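Dual specificity phosphatase 28 (Homo sapiens, PDB 5Y15) is a dual-specificity phosphatase that hydrolyses a synthetic fluorogenic phosphate in vitro but shows almost no detectable activity with phosphotyrosine and none with phosphoserine. Local coordinates at residues L47-A52 / A133-Y138; T67-V72 / A119-S124. The protein carries 2 engineered substitutions. All blocks are in the same frame, centred on the assembly; numbering follows the deposited sequence.

Interaction 1. Residues L47-A52 / A133-Y138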
loop_
_atom_site.group_PDB
_atom_site.type_symbol
_atom_site.label_atom_id
_atom_site.label_comp_id
_atom_site.label_asym_id
_atom_site.label_seq_id
_atom_site.Cartn_x
_atom_site.Cartn_y
_atom_site.Cartn_z
ATOM N N LEU A 47 -6.781 -4.551 -13.231
ATOM C CA LEU A 47 -7.526 -3.802 -12.226
ATOM C C LEU A 47 -8.898 -4.428 -12.001
ATOM O O LEU A 47 -9.729 -4.430 -12.915
ATOM C CB LEU A 47 -7.691 -2.350 -12.680
ATOM C CG LEU A 47 -8.589 -1.507 -11.791
ATOM C CD1 LEU A 47 -7.851 -1.224 -10.460
ATOM C CD2 LEU A 47 -9.025 -0.228 -12.528
ATOM N N PHE A 48 -9.149 -4.933 -10.786
ATOM C CA PHE A 48 -10.431 -5.523 -10.407
ATOM C C PHE A 48 -11.030 -4.818 -9.196
ATOM O O PHE A 48 -10.314 -4.421 -8.277
ATOM C CB PHE A 48 -10.299 -7.001 -10.053
ATOM C CG PHE A 48 -9.716 -7.829 -11.143
ATOM C CD1 PHE A 48 -8.339 -7.908 -11.307
ATOM C CD2 PHE A 48 -10.541 -8.517 -12.023
ATOM C CE1 PHE A 48 -7.792 -8.679 -12.312
ATOM C CE2 PHE A 48 -9.999 -9.294 -13.040
ATOM C CZ PHE A 48 -8.621 -9.374 -13.183
ATOM N N LEU A 49 -12.357 -4.737 -9.181
ATOM C CA LEU A 49 -13.136 -4.159 -8.106
ATOM C C LEU A 49 -13.931 -5.281 -7.444
ATOM O O LEU A 49 -14.341 -6.236 -8.111
ATOM C CB LEU A 49 -14.084 -3.083 -8.649
ATOM C CG LEU A 49 -14.967 -2.305 -7.673
ATOM C CD1 LEU A 49 -15.308 -0.994 -8.281
ATOM C CD2 LEU A 49 -16.248 -3.041 -7.279
ATOM N N GLY A 50 -14.144 -5.186 -6.129
ATOM C CA GLY A 50 -14.872 -6.251 -5.459
ATOM C C GLY A 50 -15.588 -5.829 -4.192
ATOM O O GLY A 50 -15.319 -4.779 -3.604
ATOM N N SER A 51 -16.496 -6.690 -3.759
ATOM C CA SER A 51 -17.231 -6.470 -2.520
ATOM C C SER A 51 -16.600 -7.322 -1.438
ATOM O O SER A 51 -15.563 -7.951 -1.655
ATOM C CB SER A 51 -18.707 -6.842 -2.656
ATOM O OG SER A 51 -18.817 -8.202 -3.033
ATOM N N ALA A 52 -17.227 -7.317 -0.250
ATOM C CA ALA A 52 -16.764 -8.097 0.892
ATOM C C ALA A 52 -16.374 -9.501 0.459
ATOM O O ALA A 52 -15.415 -10.079 0.979
ATOM C CB ALA A 52 -17.826 -8.163 2.008
ATOM N N ALA A 133 -14.561 4.562 -5.912
ATOM C CA ALA A 133 -13.844 5.830 -5.913
ATOM C C ALA A 133 -12.354 5.611 -6.124
ATOM O O ALA A 133 -11.729 6.321 -6.914
ATOM C CB ALA A 133 -14.091 6.582 -4.606
ATOM N N VAL A 134 -11.770 4.621 -5.440
ATOM C CA VAL A 134 -10.333 4.373 -5.612
ATOM C C VAL A 134 -10.029 3.891 -7.033
ATOM O O VAL A 134 -9.037 4.311 -7.649
ATOM C CB VAL A 134 -9.826 3.377 -4.553
ATOM C CG1 VAL A 134 -8.404 2.949 -4.875
ATOM C CG2 VAL A 134 -9.881 4.004 -3.151
ATOM N N CYS A 135 -10.865 2.999 -7.580
ATOM C CA CYS A 135 -10.654 2.571 -8.970
ATOM C C CYS A 135 -10.717 3.759 -9.926
ATOM O O CYS A 135 -9.882 3.899 -10.835
ATOM C CB CYS A 135 -11.691 1.518 -9.363
ATOM S SG CYS A 135 -11.284 -0.089 -8.700
ATOM N N THR A 136 -11.698 4.636 -9.728
ATOM C CA THR A 136 -11.820 5.807 -10.580
ATOM C C THR A 136 -10.572 6.681 -10.506
ATOM O O THR A 136 -9.993 7.071 -11.542
ATOM C CB THR A 136 -13.049 6.590 -10.146
ATOM O OG1 THR A 136 -14.179 5.723 -10.206
ATOM C CG2 THR A 136 -13.280 7.785 -11.030
ATOM N N ALA A 137 -10.142 7.004 -9.285
ATOM C CA ALA A 137 -8.952 7.831 -9.118
ATOM C C ALA A 137 -7.727 7.168 -9.743
ATOM O O ALA A 137 -6.839 7.850 -10.281
ATOM C CB ALA A 137 -8.741 8.142 -7.631
ATOM N N TYR A 138 -7.634 5.845 -9.650
ATOM C CA TYR A 138 -6.488 5.174 -10.241
ATOM C C TYR A 138 -6.492 5.354 -11.754
ATOM O O TYR A 138 -5.448 5.635 -12.362
ATOM C CB TYR A 138 -6.460 3.687 -9.870
ATOM C CG TYR A 138 -5.388 2.947 -10.640
ATOM C CD1 TYR A 138 -4.061 2.991 -10.234
ATOM C CD2 TYR A 138 -5.690 2.271 -11.818
ATOM C CE1 TYR A 138 -3.072 2.342 -10.948
ATOM C CE2 TYR A 138 -4.693 1.633 -12.559
ATOM C CZ TYR A 138 -3.394 1.679 -12.123
ATOM O OH TYR A 138 -2.418 1.038 -12.848
#

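Interaction 2. Residues T67-V72 / A119-S124. Engineered in segment 119-124: Ser124 (natural residue Cys).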
loop_
_atom_site.group_PDB
_atom_site.type_symbol
_atom_site.label_atom_id
_atom_site.label_comp_id
_atom_site.label_asym_id
_atom_site.label_seq_id
_atom_site.Cartn_x
_atom_site.Cartn_y
_atom_site.Cartn_z
ATOM N N THR A 67 -1.722 -9.319 -7.204
ATOM C CA THR A 67 -0.571 -9.253 -6.330
ATOM C C THR A 67 -0.713 -8.154 -5.294
ATOM O O THR A 67 0.183 -7.998 -4.454
ATOM C CB THR A 67 0.706 -9.018 -7.146
ATOM O OG1 THR A 67 0.563 -7.803 -7.867
ATOM C CG2 THR A 67 0.914 -10.148 -8.150
ATOM N N LEU A 68 -1.805 -7.390 -5.328
ATOM C CA LEU A 68 -2.035 -6.363 -4.322
ATOM C C LEU A 68 -3.527 -6.236 -4.103
ATOM O O LEU A 68 -4.269 -6.079 -5.073
ATOM C CB LEU A 68 -1.457 -5.009 -4.756
ATOM C CG LEU A 68 -1.788 -3.802 -3.874
ATOM C CD1 LEU A 68 -0.990 -3.859 -2.593
ATOM C CD2 LEU A 68 -1.560 -2.469 -4.593
ATOM N N CYS A 69 -3.959 -6.323 -2.843
ATOM C CA CYS A 69 -5.343 -6.068 -2.455
ATOM C C CYS A 69 -5.416 -4.707 -1.782
ATOM O O CYS A 69 -4.672 -4.444 -0.831
ATOM C CB CYS A 69 -5.862 -7.146 -1.488
ATOM S SG CYS A 69 -5.909 -8.782 -2.237
ATOM N N VAL A 70 -6.329 -3.865 -2.238
ATOM C CA VAL A 70 -6.537 -2.556 -1.641
ATOM C C VAL A 70 -7.855 -2.637 -0.900
ATOM O O VAL A 70 -8.925 -2.663 -1.524
ATOM C CB VAL A 70 -6.554 -1.427 -2.681
ATOM C CG1 VAL A 70 -6.722 -0.058 -1.981
ATOM C CG2 VAL A 70 -5.277 -1.453 -3.549
ATOM N N ASN A 71 -7.772 -2.650 0.428
ATOM C CA ASN A 71 -8.922 -2.798 1.323
ATOM C C ASN A 71 -9.303 -1.386 1.723
ATOM O O ASN A 71 -8.638 -0.776 2.556
ATOM C CB ASN A 71 -8.515 -3.665 2.516
ATOM C CG ASN A 71 -9.654 -3.942 3.524
ATOM O OD1 ASN A 71 -10.724 -3.327 3.510
ATOM N ND2 ASN A 71 -9.385 -4.866 4.430
ATOM N N VAL A 72 -10.341 -0.836 1.100
ATOM C CA VAL A 72 -10.756 0.551 1.384
ATOM C C VAL A 72 -11.829 0.476 2.461
ATOM O O VAL A 72 -13.039 0.560 2.210
ATOM C CB VAL A 72 -11.236 1.274 0.121
ATOM C CG1 VAL A 72 -11.206 2.796 0.337
ATOM C CG2 VAL A 72 -10.393 0.852 -1.108
ATOM N N ALA A 119 -1.647 -7.665 -10.749
ATOM C CA ALA A 119 -2.941 -7.019 -10.847
ATOM C C ALA A 119 -3.372 -6.577 -9.462
ATOM O O ALA A 119 -2.919 -7.110 -8.454
ATOM C CB ALA A 119 -3.988 -7.968 -11.444
ATOM N N CYS A 120 -4.280 -5.618 -9.413
ATOM C CA CYS A 120 -4.768 -5.114 -8.145
ATOM C C CYS A 120 -6.224 -5.481 -8.000
ATOM O O CYS A 120 -6.986 -5.468 -8.971
ATOM C CB CYS A 120 -4.674 -3.591 -8.022
ATOM S SG CYS A 120 -3.053 -2.901 -8.275
ATOM N N LEU A 121 -6.605 -5.762 -6.759
ATOM C CA LEU A 121 -7.997 -5.901 -6.387
ATOM C C LEU A 121 -8.276 -4.758 -5.425
ATOM O O LEU A 121 -7.584 -4.619 -4.414
ATOM C CB LEU A 121 -8.268 -7.258 -5.725
ATOM C CG LEU A 121 -9.508 -7.220 -4.849
ATOM C CD1 LEU A 121 -10.749 -7.168 -5.737
ATOM C CD2 LEU A 121 -9.564 -8.367 -3.816
ATOM N N VAL A 122 -9.231 -3.910 -5.772
ATOM C CA VAL A 122 -9.706 -2.835 -4.911
ATOM C C VAL A 122 -11.062 -3.286 -4.404
ATOM O O VAL A 122 -11.944 -3.604 -5.209
ATOM C CB VAL A 122 -9.841 -1.504 -5.669
ATOM C CG1 VAL A 122 -10.332 -0.412 -4.761
ATOM C CG2 VAL A 122 -8.516 -1.086 -6.318
ATOM N N TYR A 123 -11.246 -3.325 -3.085
ATOM C CA TYR A 123 -12.531 -3.787 -2.589
ATOM C C TYR A 123 -12.983 -3.002 -1.371
ATOM O O TYR A 123 -12.179 -2.472 -0.602
ATOM C CB TYR A 123 -12.505 -5.277 -2.283
ATOM C CG TYR A 123 -11.743 -5.691 -1.052
ATOM C CD1 TYR A 123 -10.378 -5.916 -1.108
ATOM C CD2 TYR A 123 -12.403 -5.913 0.154
ATOM C CE1 TYR A 123 -9.675 -6.310 0.013
ATOM C CE2 TYR A 123 -11.716 -6.317 1.278
ATOM C CZ TYR A 123 -10.346 -6.517 1.202
ATOM O OH TYR A 123 -9.643 -6.925 2.321
ATOM N N SER A 124 -14.296 -2.940 -1.218
ATOM C CA SER A 124 -14.934 -2.337 -0.066
ATOM C C SER A 124 -16.059 -3.280 0.322
ATOM O O SER A 124 -16.252 -4.326 -0.308
ATOM C CB SER A 124 -15.432 -0.914 -0.359
ATOM O OG SER A 124 -16.405 -0.916 -1.392
#

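Interaction 1. Residues L47-A52 / A133-Y138
Leu47 meets the Tyr138 ring obliquely: its CD2 methyl comes to 4.2 Å from ring atom CD2 of Tyr138. Met110 and Val114 of helix 100-115 pack against the same tyrosine, and its hydroxyl is hydrogen-bonded to Glu111, with a weak second bond to Arg143, so the hydroxyl is held at helix 100-115 through Glu111, while the ring carbons meet Leu47. The other aromatic group, Phe48, is directed to the opposite face of the strand. Between Leu47 and Leu49 sits the thiol of Cys135, on the helix residue nearest the strand. Its sulfur SG is 4.0 Å from CD1 of Leu47. On the other flank, CB of Leu49 lies 4.1 Å from the same SG of Cys135, and CD1 of Leu49 also touches it. Both leucines have CG anti to the backbone N (chi1 173° in Leu47), and their branches flank the sulfur. Strand 47-50 and helix 133-138 run nearly antiparallel at 162°, with their axes 9.4 Å apart. This is the helix-on-sheet layering of the protein-tyrosine phosphatase fold, in which the helix that follows the phosphate-binding loop packs on one face of the central sheet. The side chains meet through apolar contacts, and the thiol gains further neighbours in Val122 of the adjoining strand and Val154 of helix 147-157. The side chain of Leu49 is about 6 Å from that of Ser124, the engineered residue at the inferred phosphocysteine position.

Interaction 2. Residues T67-V72 / A119-S124
Val70 and Val122 lie side by side, CB of Val70 4.1 Å from CG2 of Val122, on the sheet face covered by Met110 of helix 100-115. In the same row Leu68 CD2 touches Cys120 SG, and Val72 CG2 meets Val122 CG1 (3.9 Å). Leu68 also packs on Leu87 of the second subunit. On the opposite face, with Asn71 and Tyr123, Cys69 SG touches Leu121 CD2 at 4.0 Å. The two strands are parallel central members of the phosphatase sheet, joined by backbone bonds in which each strand both donates and accepts: Leu121 N to Leu68 O, Val70 N to Leu121 O (2.6 Å, 171° at the hydrogen), Tyr123 N to Val70 O and Val72 N to Tyr123 O. Near their start, Ala119 O takes Thr67 N (2.8 Å) and, weakly, Leu68 N. With CG wedged between the backbone N and carbonyl carbon (chi1 73°), the Tyr123 ring swings toward Asn71, whose CA stands 4.1 Å from the ring centroid in a CH-pi contact; Cys69 CB lies at its edge. The Asn71 amide is tilted 29° from the ring, and ND2 is badly angled for the nearby hydroxyl. That hydroxyl bonds to Pro77 O instead, while the amide is gripped by Ser73, Gln76 and Glu86. Ser124, an engineered replacement of the cysteine inferred to be the nucleophile, hydrogen-bonds Ser131 through OG, beside a phosphate ion probably taken up from the crystallisation liquor.

Overall arrangement
The two contacts have centres about 7 Å apart and share the central mixed sheet, where strand 47-50 borders strand 119-123, which has strand 66-71 as its neighbour on the other side. Along the chain they come in the order 47-52, 67-72, 119-124, 133-138, so interaction 1 brackets interaction 2. They join directly: Phe48 O and Gly50 N flank Val122 as probable backbone partners, and Cys135 SG packs on Val122 CB. Strand 119-123 leads through the phosphate-binding loop into helix 130-142. Interaction 2 thus sets the strand entering the catalytic loop within the sheet, while interaction 1 packs the helix leaving it against that sheet.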